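Local coordinates for insecticidal protein (Brevibacillus laterosporus, PDB 7ML9) that is an insecticidal toxin active against the western corn rootworm that probably kills by assembling into beta-barrel pores in membranes, at residues 132-137 with 185-190; 104-109 with 207-212; 181-186 with 312-317. One frame throughout, in Å; residues are numbered along the deposited sequence. Where two conformers were deposited one is given.

Contact 1: residues 132-137 with 185-190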
loop_
_atom_site.group_PDB
_atom_site.type_symbol
_atom_site.label_atom_id
_atom_site.label_comp_id
_atom_site.label_asym_id
_atom_site.label_seq_id
_atom_site.Cartn_x
_atom_site.Cartn_y
_atom_site.Cartn_z
ATOM N N TYR A 132 -8.655 27.120 8.083
ATOM C CA TYR A 132 -7.235 26.806 8.041
ATOM C C TYR A 132 -6.945 26.299 6.640
ATOM O O TYR A 132 -7.758 25.576 6.066
ATOM C CB TYR A 132 -6.830 25.762 9.098
ATOM C CG TYR A 132 -5.377 25.836 9.486
ATOM C CD1 TYR A 132 -4.408 25.130 8.778
ATOM C CD2 TYR A 132 -4.960 26.624 10.555
ATOM C CE1 TYR A 132 -3.067 25.217 9.123
ATOM C CE2 TYR A 132 -3.626 26.708 10.902
ATOM C CZ TYR A 132 -2.688 25.996 10.186
ATOM O OH TYR A 132 -1.370 26.088 10.528
ATOM N N THR A 133 -5.816 26.715 6.083
ATOM C CA THR A 133 -5.396 26.258 4.762
ATOM C C THR A 133 -4.345 25.181 4.978
ATOM O O THR A 133 -3.255 25.452 5.487
ATOM C CB THR A 133 -4.866 27.409 3.915
ATOM O OG1 THR A 133 -5.948 28.318 3.668
ATOM C CG2 THR A 133 -4.328 26.874 2.568
ATOM N N TYR A 134 -4.692 23.961 4.611
ATOM C CA TYR A 134 -3.928 22.794 5.018
ATOM C C TYR A 134 -3.528 21.992 3.787
ATOM O O TYR A 134 -4.310 21.870 2.842
ATOM C CB TYR A 134 -4.763 21.927 5.961
ATOM C CG TYR A 134 -3.977 20.853 6.664
ATOM C CD1 TYR A 134 -3.183 21.153 7.761
ATOM C CD2 TYR A 134 -4.020 19.530 6.219
ATOM C CE1 TYR A 134 -2.453 20.166 8.418
ATOM C CE2 TYR A 134 -3.299 18.541 6.862
ATOM C CZ TYR A 134 -2.509 18.860 7.958
ATOM O OH TYR A 134 -1.786 17.869 8.604
ATOM N N THR A 135 -2.325 21.434 3.815
ATOM C CA THR A 135 -1.858 20.547 2.750
ATOM C C THR A 135 -1.957 19.104 3.232
ATOM O O THR A 135 -1.138 18.654 4.036
ATOM C CB THR A 135 -0.433 20.890 2.341
ATOM O OG1 THR A 135 -0.385 22.241 1.865
ATOM C CG2 THR A 135 0.046 19.927 1.233
ATOM N N GLU A 136 -2.976 18.400 2.748
ATOM C CA GLU A 136 -3.055 16.955 2.893
ATOM C C GLU A 136 -2.047 16.298 1.956
ATOM O O GLU A 136 -1.835 16.743 0.820
ATOM C CB GLU A 136 -4.464 16.455 2.571
ATOM C CG GLU A 136 -5.582 17.073 3.404
ATOM C CD GLU A 136 -6.942 16.669 2.903
ATOM O OE1 GLU A 136 -7.016 16.056 1.813
ATOM O OE2 GLU A 136 -7.946 16.961 3.581
ATOM N N SER A 137 -1.417 15.242 2.444
ATOM C CA SER A 137 -0.395 14.526 1.702
ATOM C C SER A 137 -0.653 13.035 1.834
ATOM O O SER A 137 -0.989 12.557 2.919
ATOM C CB SER A 137 1.009 14.859 2.223
ATOM O OG SER A 137 1.996 14.553 1.262
ATOM N N VAL A 185 -6.343 22.137 0.927
ATOM C CA VAL A 185 -7.764 22.173 1.221
ATOM C C VAL A 185 -8.012 23.330 2.178
ATOM O O VAL A 185 -7.105 23.825 2.848
ATOM C CB VAL A 185 -8.284 20.846 1.828
ATOM C CG1 VAL A 185 -8.066 19.679 0.865
ATOM C CG2 VAL A 185 -7.596 20.568 3.174
ATOM N N SER A 186 -9.252 23.769 2.211
ATOM C CA SER A 186 -9.705 24.708 3.224
ATOM C C SER A 186 -10.574 23.931 4.199
ATOM O O SER A 186 -11.546 23.283 3.788
ATOM C CB SER A 186 -10.477 25.874 2.604
ATOM O OG SER A 186 -10.670 26.906 3.558
ATOM N N TYR A 187 -10.198 23.966 5.474
ATOM C CA TYR A 187 -11.015 23.447 6.559
ATOM C C TYR A 187 -11.776 24.598 7.202
ATOM O O TYR A 187 -11.214 25.676 7.407
ATOM C CB TYR A 187 -10.157 22.759 7.617
ATOM C CG TYR A 187 -9.451 21.505 7.131
ATOM C CD1 TYR A 187 -10.098 20.587 6.323
ATOM C CD2 TYR A 187 -8.145 21.237 7.514
ATOM C CE1 TYR A 187 -9.453 19.427 5.897
ATOM C CE2 TYR A 187 -7.488 20.077 7.090
ATOM C CZ TYR A 187 -8.152 19.188 6.285
ATOM O OH TYR A 187 -7.497 18.041 5.872
ATOM N N LYS A 188 -13.043 24.365 7.526
ATOM C CA LYS A 188 -13.890 25.392 8.114
ATOM C C LYS A 188 -14.630 24.821 9.318
ATOM O O LYS A 188 -15.091 23.675 9.289
ATOM C CB LYS A 188 -14.876 25.921 7.077
ATOM C CG LYS A 188 -15.851 26.957 7.572
ATOM C CD LYS A 188 -16.599 27.566 6.394
ATOM C CE LYS A 188 -17.196 26.491 5.505
ATOM N NZ LYS A 188 -18.671 26.644 5.349
ATOM N N SER A 189 -14.714 25.612 10.392
ATOM C CA SER A 189 -15.525 25.243 11.545
ATOM C C SER A 189 -16.829 26.010 11.479
ATOM O O SER A 189 -16.796 27.246 11.339
ATOM C CB SER A 189 -14.801 25.556 12.849
ATOM O OG SER A 189 -14.738 26.951 13.041
ATOM N N PRO A 190 -17.983 25.348 11.532
ATOM C CA PRO A 190 -19.246 26.090 11.523
ATOM C C PRO A 190 -19.380 26.964 12.765
ATOM O O PRO A 190 -18.736 26.747 13.796
ATOM C CB PRO A 190 -20.315 24.989 11.493
ATOM C CG PRO A 190 -19.592 23.763 11.010
ATOM C CD PRO A 190 -18.190 23.891 11.522
#

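Contact 2: residues 104-109 with 207-212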
loop_
_atom_site.group_PDB
_atom_site.type_symbol
_atom_site.label_atom_id
_atom_site.label_comp_id
_atom_site.label_asym_id
_atom_site.label_seq_id
_atom_site.Cartn_x
_atom_site.Cartn_y
_atom_site.Cartn_z
ATOM N N GLY A 104 -1.652 14.713 15.714
ATOM C CA GLY A 104 -0.612 15.700 15.545
ATOM C C GLY A 104 -0.732 16.851 16.536
ATOM O O GLY A 104 -1.659 16.935 17.337
ATOM N N THR A 105 0.255 17.734 16.478
ATOM C CA THR A 105 0.215 18.955 17.264
ATOM C C THR A 105 -0.941 19.826 16.781
ATOM O O THR A 105 -1.080 20.038 15.568
ATOM C CB THR A 105 1.530 19.721 17.129
ATOM O OG1 THR A 105 2.610 18.929 17.636
ATOM C CG2 THR A 105 1.462 21.041 17.895
ATOM N N PRO A 106 -1.798 20.318 17.670
ATOM C CA PRO A 106 -2.881 21.203 17.225
ATOM C C PRO A 106 -2.330 22.513 16.680
ATOM O O PRO A 106 -1.299 23.023 17.126
ATOM C CB PRO A 106 -3.712 21.424 18.495
ATOM C CG PRO A 106 -3.327 20.290 19.412
ATOM C CD PRO A 106 -1.877 20.036 19.112
ATOM N N LEU A 107 -3.020 23.044 15.674
ATOM C CA LEU A 107 -2.558 24.217 14.941
ATOM C C LEU A 107 -3.496 25.381 15.248
ATOM O O LEU A 107 -4.697 25.291 14.999
ATOM C CB LEU A 107 -2.509 23.932 13.432
ATOM C CG LEU A 107 -1.533 22.812 13.016
ATOM C CD1 LEU A 107 -1.722 22.383 11.549
ATOM C CD2 LEU A 107 -0.099 23.209 13.291
ATOM N N TYR A 108 -2.944 26.454 15.796
ATOM C CA TYR A 108 -3.736 27.653 16.086
ATOM C C TYR A 108 -4.309 28.256 14.802
ATOM O O TYR A 108 -3.569 28.535 13.857
ATOM C CB TYR A 108 -2.856 28.665 16.814
ATOM C CG TYR A 108 -3.554 29.975 17.094
ATOM C CD1 TYR A 108 -4.696 30.015 17.887
ATOM C CD2 TYR A 108 -3.089 31.158 16.543
ATOM C CE1 TYR A 108 -5.343 31.214 18.141
ATOM C CE2 TYR A 108 -3.730 32.363 16.786
ATOM C CZ TYR A 108 -4.853 32.380 17.595
ATOM O OH TYR A 108 -5.488 33.576 17.840
ATOM N N ALA A 109 -5.635 28.437 14.762
ATOM C CA ALA A 109 -6.344 28.917 13.585
ATOM C C ALA A 109 -6.839 30.363 13.692
ATOM O O ALA A 109 -7.242 30.935 12.671
ATOM C CB ALA A 109 -7.548 28.015 13.284
ATOM N N TYR A 207 -8.411 25.974 17.230
ATOM C CA TYR A 207 -7.266 25.142 16.895
ATOM C C TYR A 207 -7.710 24.034 15.958
ATOM O O TYR A 207 -8.774 23.437 16.151
ATOM C CB TYR A 207 -6.628 24.528 18.141
ATOM C CG TYR A 207 -6.093 25.539 19.114
ATOM C CD1 TYR A 207 -6.937 26.158 20.030
ATOM C CD2 TYR A 207 -4.752 25.873 19.125
ATOM C CE1 TYR A 207 -6.450 27.089 20.930
ATOM C CE2 TYR A 207 -4.254 26.800 20.028
ATOM C CZ TYR A 207 -5.115 27.404 20.927
ATOM O OH TYR A 207 -4.641 28.333 21.822
ATOM N N LEU A 208 -6.904 23.776 14.926
ATOM C CA LEU A 208 -7.149 22.646 14.038
ATOM C C LEU A 208 -6.419 21.430 14.603
ATOM O O LEU A 208 -5.207 21.482 14.839
ATOM C CB LEU A 208 -6.670 22.944 12.616
ATOM C CG LEU A 208 -6.760 21.776 11.622
ATOM C CD1 LEU A 208 -8.204 21.436 11.297
ATOM C CD2 LEU A 208 -5.990 22.119 10.352
ATOM N N ASN A 209 -7.150 20.349 14.827
ATOM C CA ASN A 209 -6.517 19.093 15.204
ATOM C C ASN A 209 -6.147 18.338 13.931
ATOM O O ASN A 209 -6.884 18.382 12.940
ATOM C CB ASN A 209 -7.452 18.242 16.069
ATOM C CG ASN A 209 -7.459 18.675 17.537
ATOM O OD1 ASN A 209 -6.425 19.046 18.113
ATOM N ND2 ASN A 209 -8.626 18.605 18.147
ATOM N N THR A 210 -5.009 17.650 13.965
ATOM C CA THR A 210 -4.516 16.913 12.807
ATOM C C THR A 210 -4.322 15.436 13.155
ATOM O O THR A 210 -4.207 15.051 14.328
ATOM C CB THR A 210 -3.189 17.502 12.295
ATOM O OG1 THR A 210 -2.177 17.346 13.291
ATOM C CG2 THR A 210 -3.323 19.008 11.964
ATOM N N GLY A 211 -4.267 14.606 12.111
ATOM C CA GLY A 211 -3.955 13.203 12.286
ATOM C C GLY A 211 -3.091 12.695 11.148
ATOM O O GLY A 211 -2.997 13.302 10.073
ATOM N N SER A 212 -2.449 11.562 11.407
ATOM C CA SER A 212 -1.690 10.880 10.376
ATOM C C SER A 212 -1.963 9.385 10.481
ATOM O O SER A 212 -2.472 8.882 11.489
ATOM C CB SER A 212 -0.187 11.179 10.464
ATOM O OG SER A 212 0.323 10.931 11.758
HETATM O O HOH W 1 -0.026 19.141 13.217
#

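Contact 3: residues 181-186 with 312-317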
loop_
_atom_site.group_PDB
_atom_site.type_symbol
_atom_site.label_atom_id
_atom_site.label_comp_id
_atom_site.label_asym_id
_atom_site.label_seq_id
_atom_site.Cartn_x
_atom_site.Cartn_y
_atom_site.Cartn_z
ATOM N N LYS A 181 1.250 12.531 -3.457
ATOM C CA LYS A 181 0.113 13.312 -3.936
ATOM C C LYS A 181 -0.265 14.313 -2.850
ATOM O O LYS A 181 -0.394 13.920 -1.685
ATOM C CB LYS A 181 -1.091 12.409 -4.219
ATOM C CG LYS A 181 -1.290 11.909 -5.640
ATOM C CD LYS A 181 -2.696 11.298 -5.744
ATOM C CE LYS A 181 -3.030 10.743 -7.123
ATOM N NZ LYS A 181 -2.407 9.408 -7.384
ATOM N N THR A 182 -0.442 15.588 -3.206
ATOM C CA THR A 182 -0.837 16.601 -2.230
ATOM C C THR A 182 -2.078 17.332 -2.707
ATOM O O THR A 182 -2.260 17.557 -3.906
ATOM C CB THR A 182 0.268 17.633 -1.953
ATOM O OG1 THR A 182 0.629 18.293 -3.172
ATOM C CG2 THR A 182 1.489 16.975 -1.346
ATOM N N LYS A 183 -2.933 17.684 -1.753
ATOM C CA LYS A 183 -4.067 18.564 -1.985
ATOM C C LYS A 183 -4.006 19.681 -0.956
ATOM O O LYS A 183 -3.895 19.412 0.245
ATOM C CB LYS A 183 -5.413 17.847 -1.859
ATOM C CG LYS A 183 -5.571 16.543 -2.595
ATOM C CD LYS A 183 -6.995 16.050 -2.420
ATOM C CE LYS A 183 -7.101 14.554 -2.662
ATOM N NZ LYS A 183 -6.923 14.232 -4.100
ATOM N N GLN A 184 -4.060 20.927 -1.413
ATOM C CA GLN A 184 -4.397 22.006 -0.502
ATOM C C GLN A 184 -5.904 22.013 -0.322
ATOM O O GLN A 184 -6.660 21.864 -1.287
ATOM C CB GLN A 184 -3.906 23.357 -1.017
ATOM C CG GLN A 184 -2.461 23.615 -0.677
ATOM C CD GLN A 184 -1.536 22.929 -1.654
ATOM O OE1 GLN A 184 -1.842 22.837 -2.840
ATOM N NE2 GLN A 184 -0.411 22.429 -1.162
ATOM N N VAL A 185 -6.343 22.137 0.927
ATOM C CA VAL A 185 -7.764 22.173 1.221
ATOM C C VAL A 185 -8.012 23.330 2.178
ATOM O O VAL A 185 -7.105 23.825 2.848
ATOM C CB VAL A 185 -8.284 20.846 1.828
ATOM C CG1 VAL A 185 -8.066 19.679 0.865
ATOM C CG2 VAL A 185 -7.596 20.568 3.174
ATOM N N SER A 186 -9.252 23.769 2.211
ATOM C CA SER A 186 -9.705 24.708 3.224
ATOM C C SER A 186 -10.574 23.931 4.199
ATOM O O SER A 186 -11.546 23.283 3.788
ATOM C CB SER A 186 -10.477 25.874 2.604
ATOM O OG SER A 186 -10.670 26.906 3.558
ATOM N N LEU A 312 -15.213 19.525 11.183
ATOM C CA LEU A 312 -14.814 20.465 10.141
ATOM C C LEU A 312 -15.587 20.220 8.845
ATOM O O LEU A 312 -16.159 19.154 8.621
ATOM C CB LEU A 312 -13.303 20.397 9.898
ATOM C CG LEU A 312 -12.622 19.094 9.443
ATOM C CD1 LEU A 312 -12.856 18.815 7.959
ATOM C CD2 LEU A 312 -11.137 19.148 9.738
ATOM N N ILE A 313 -15.608 21.246 7.998
ATOM C CA ILE A 313 -16.137 21.164 6.642
ATOM C C ILE A 313 -14.961 21.336 5.694
ATOM O O ILE A 313 -14.207 22.312 5.805
ATOM C CB ILE A 313 -17.211 22.233 6.382
ATOM C CG1 ILE A 313 -18.402 22.039 7.312
ATOM C CG2 ILE A 313 -17.688 22.183 4.939
ATOM C CD1 ILE A 313 -19.288 23.265 7.366
ATOM N N ARG A 314 -14.798 20.392 4.768
ATOM C CA ARG A 314 -13.606 20.302 3.935
ATOM C C ARG A 314 -13.933 20.735 2.512
ATOM O O ARG A 314 -14.923 20.275 1.930
ATOM C CB ARG A 314 -13.050 18.875 3.950
ATOM C CG ARG A 314 -11.715 18.681 3.237
ATOM C CD ARG A 314 -11.406 17.185 3.065
ATOM N NE ARG A 314 -10.349 16.941 2.083
ATOM C CZ ARG A 314 -10.571 16.664 0.799
ATOM N NH1 ARG A 314 -11.815 16.611 0.335
ATOM N NH2 ARG A 314 -9.545 16.455 -0.021
ATOM N N THR A 315 -13.103 21.618 1.958
ATOM C CA THR A 315 -13.233 22.065 0.574
ATOM C C THR A 315 -11.868 22.029 -0.087
ATOM O O THR A 315 -10.937 22.701 0.375
ATOM C CB THR A 315 -13.817 23.474 0.498
ATOM O OG1 THR A 315 -15.064 23.503 1.203
ATOM C CG2 THR A 315 -14.038 23.867 -0.955
ATOM N N GLU A 316 -11.740 21.246 -1.165
ATOM C CA GLU A 316 -10.471 21.180 -1.879
ATOM C C GLU A 316 -10.284 22.433 -2.723
ATOM O O GLU A 316 -11.234 22.953 -3.312
ATOM C CB GLU A 316 -10.389 19.930 -2.769
ATOM C CG GLU A 316 -9.039 19.796 -3.497
ATOM C CD GLU A 316 -8.913 18.540 -4.367
ATOM O OE1 GLU A 316 -9.634 17.548 -4.128
ATOM O OE2 GLU A 316 -8.073 18.548 -5.291
ATOM N N ILE A 317 -9.048 22.938 -2.757
ATOM C CA ILE A 317 -8.734 24.049 -3.646
ATOM C C ILE A 317 -7.839 23.544 -4.773
ATOM O O ILE A 317 -8.276 23.476 -5.931
ATOM C CB ILE A 317 -8.107 25.241 -2.898
ATOM C CG1 ILE A 317 -7.151 24.833 -1.789
ATOM C CG2 ILE A 317 -9.185 26.049 -2.217
ATOM C CD1 ILE A 317 -6.482 26.015 -1.078
#

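Contact 1: residues 132-137 with 185-190
Glu136 OE2 is gripped twice: Tyr187 OH donates a hydrogen bond to it, and Arg314 NE adds a salt bridge from the next strand. The tyrosine bond is short, 2.6 Å from Tyr187 OH to Glu136 OE2, and uses the anti lone pair of the carboxylate, on the side away from OE1. Because this hydroxyl also accepts a hydrogen bond from Gly280 N, the phenol is fixed at its tip, and the arginine would be expected to keep the acid ionised. Glu136 reaches the site with CG beside its backbone N (chi1 -57°) and an extended chain, long enough to reach across to the tip of Tyr187 on the neighbouring strand.

Tyr187 supplies the ring on the other strand. Val185, two residues before it on the same strand, lays CG2, one methyl of its short, beta-branched side chain, over one ring face near the rim, 3.4 Å above the plane. From the neighbouring strand Tyr134 CB comes within 3.5 Å of Tyr187 CE2, and the two rings meet obliquely, planes 33° apart. Tyr134 has CG anti to its backbone N, and its own hydroxyl is bound by Asn278 ND2.

In the backbone, Tyr132 and Tyr187, then Tyr134 and Val185, form hydrogen-bonded pairs. Tyr134 N points to Val185 O at 3.0 Å, almost straight at 173°, and Val185 N returns to Tyr134 O at 2.8 Å. Thr133 and Ser186 form the non-hydrogen-bonded pair between them. This is a twisted antiparallel pair, with Tyr132, Tyr134, Val185 and Tyr187 on one face and the small polar Thr133 and Ser186 on the other, within the strand-rich elongated fold of the ETX/MTX2 family of aerolysin-like toxins.

Contact 2: residues 104-109 with 207-212
The side chain of Tyr207 leans along the strand that holds Leu107 and Tyr108. Its CB, 3.8 Å from Leu107 O, also lies near the ring of Pro106. With CG set beside the backbone N (chi1 -62°), the aromatic ring is carried over the backbone opposite, where CD2 comes to 3.7 Å from Tyr108 CA. Further out, CE2 and CZ meet Tyr108 CD1, CE2 at 3.9 Å, and CD1 sits over one face of the Tyr207 ring, towards its rim. The Tyr108 ring, whose CG is anti to its backbone N, is inclined at 58° to that of Tyr207. Broad flat side chains suit this outer face, since each can lie against its cross-strand neighbour.

On the other face Leu107 and Leu208 form the hydrogen-bonded pair, each backbone N donating to the other's O. Leu107 CD1 reaches on to Thr210 CG2, 3.8 Å away, the two side chains crossing nearly at right angles. Thr210 holds OG1 in the crowded position between its N and carbonyl carbon, and there a water 2.8 Å from Thr210 OG1 joins it to Thr105 O, to which the water donates. The same OG1 stands 3.2 Å from Gly104 CA, an approach that suits glycine because no CB occupies that side. Gly104 N donates to Thr210 O at 2.9 Å, from 56° out of the carbonyl plane. Between these ties Pro106, which has no N-H to give, rests CB and CG against Asn209 OD1, while Asn209 ND2 binds Asp282.

Strand 201-229 thus runs between strand 86-115 and strand 266-289, antiparallel to each, and its Leu208 and Thr210 face Tyr132 and Tyr134 of strand 130-147.

Contact 3: residues 181-186 with 312-317
Lys183 and Arg314 both send long chains to the face that also carries Val185 and Glu316. Lys183 leaves with CG beside its backbone N, stays extended through CD and CE, and turns only at its last torsion. Its methylenes therefore do the touching: CD lies at the edge of the Arg314 guanidinium, in its plane, 3.5 Å from Arg314 NH2. The charged end passes by, and Lys183 NZ remains 4.3 Å from Glu316 OE1, an attraction too long for a salt bridge but one that may offset the nearby arginine.

Arg314 has CG anti to its backbone N and runs straight to NE, an extended reach that brings NE to its partner Glu136. The turn that follows (chi4 -95°) orients the guanidinium past Val185 CG1, 3.7 Å from Arg314 NH2. A flexible chain with a flat, charged end can thus pack on a methyl and pair with an acid at once.

On the opposite face, Ile317 holds CG1 in the crowded position between its N and carbonyl carbon, at chi1 38°, well short of staggered. CG1 is consequently pressed to 3.1 Å from Gln184 O, a tight fit, and stands 3.6 Å from Gln184 CB. Gln184 bends at chi2 (82°), which carries its amide away so that NE2 can bond Thr135 OG1.

The backbones fasten Ile317 N to Gln184 O at 3.0 Å and Ser186 N to Thr315 O at 2.7 Å; Thr315 N returns to Ser186 O. Strand 178-189 accordingly lies between strands 130-147 and 303-323, antiparallel to both, with Leu312 and Arg314 reaching over to Tyr187 farther along it.

All three contacts belong to one mixed sheet and lie on the same side of the chain's centre. Contacts 1 and 3 are closest, centres about 5 Å apart, because both use strand 178-189, once on each edge; Val185 and Ser186 serve both. Contact 2 lies about 10 Å from contact 1 and 15 Å from contact 3, meeting them through side chains such as Leu208, which touches Tyr132, Tyr187 and Leu312. Along the chain contact 1 is nested within the loop closed by contact 2, contacts 2 and 3 interleave, and contact 3 begins on strand 178-189, where contact 1 ends, closing on strand 303-323 near the C-terminus. Distant segments thereby form one elongated beta body, consistent with an aerolysin-like pore former.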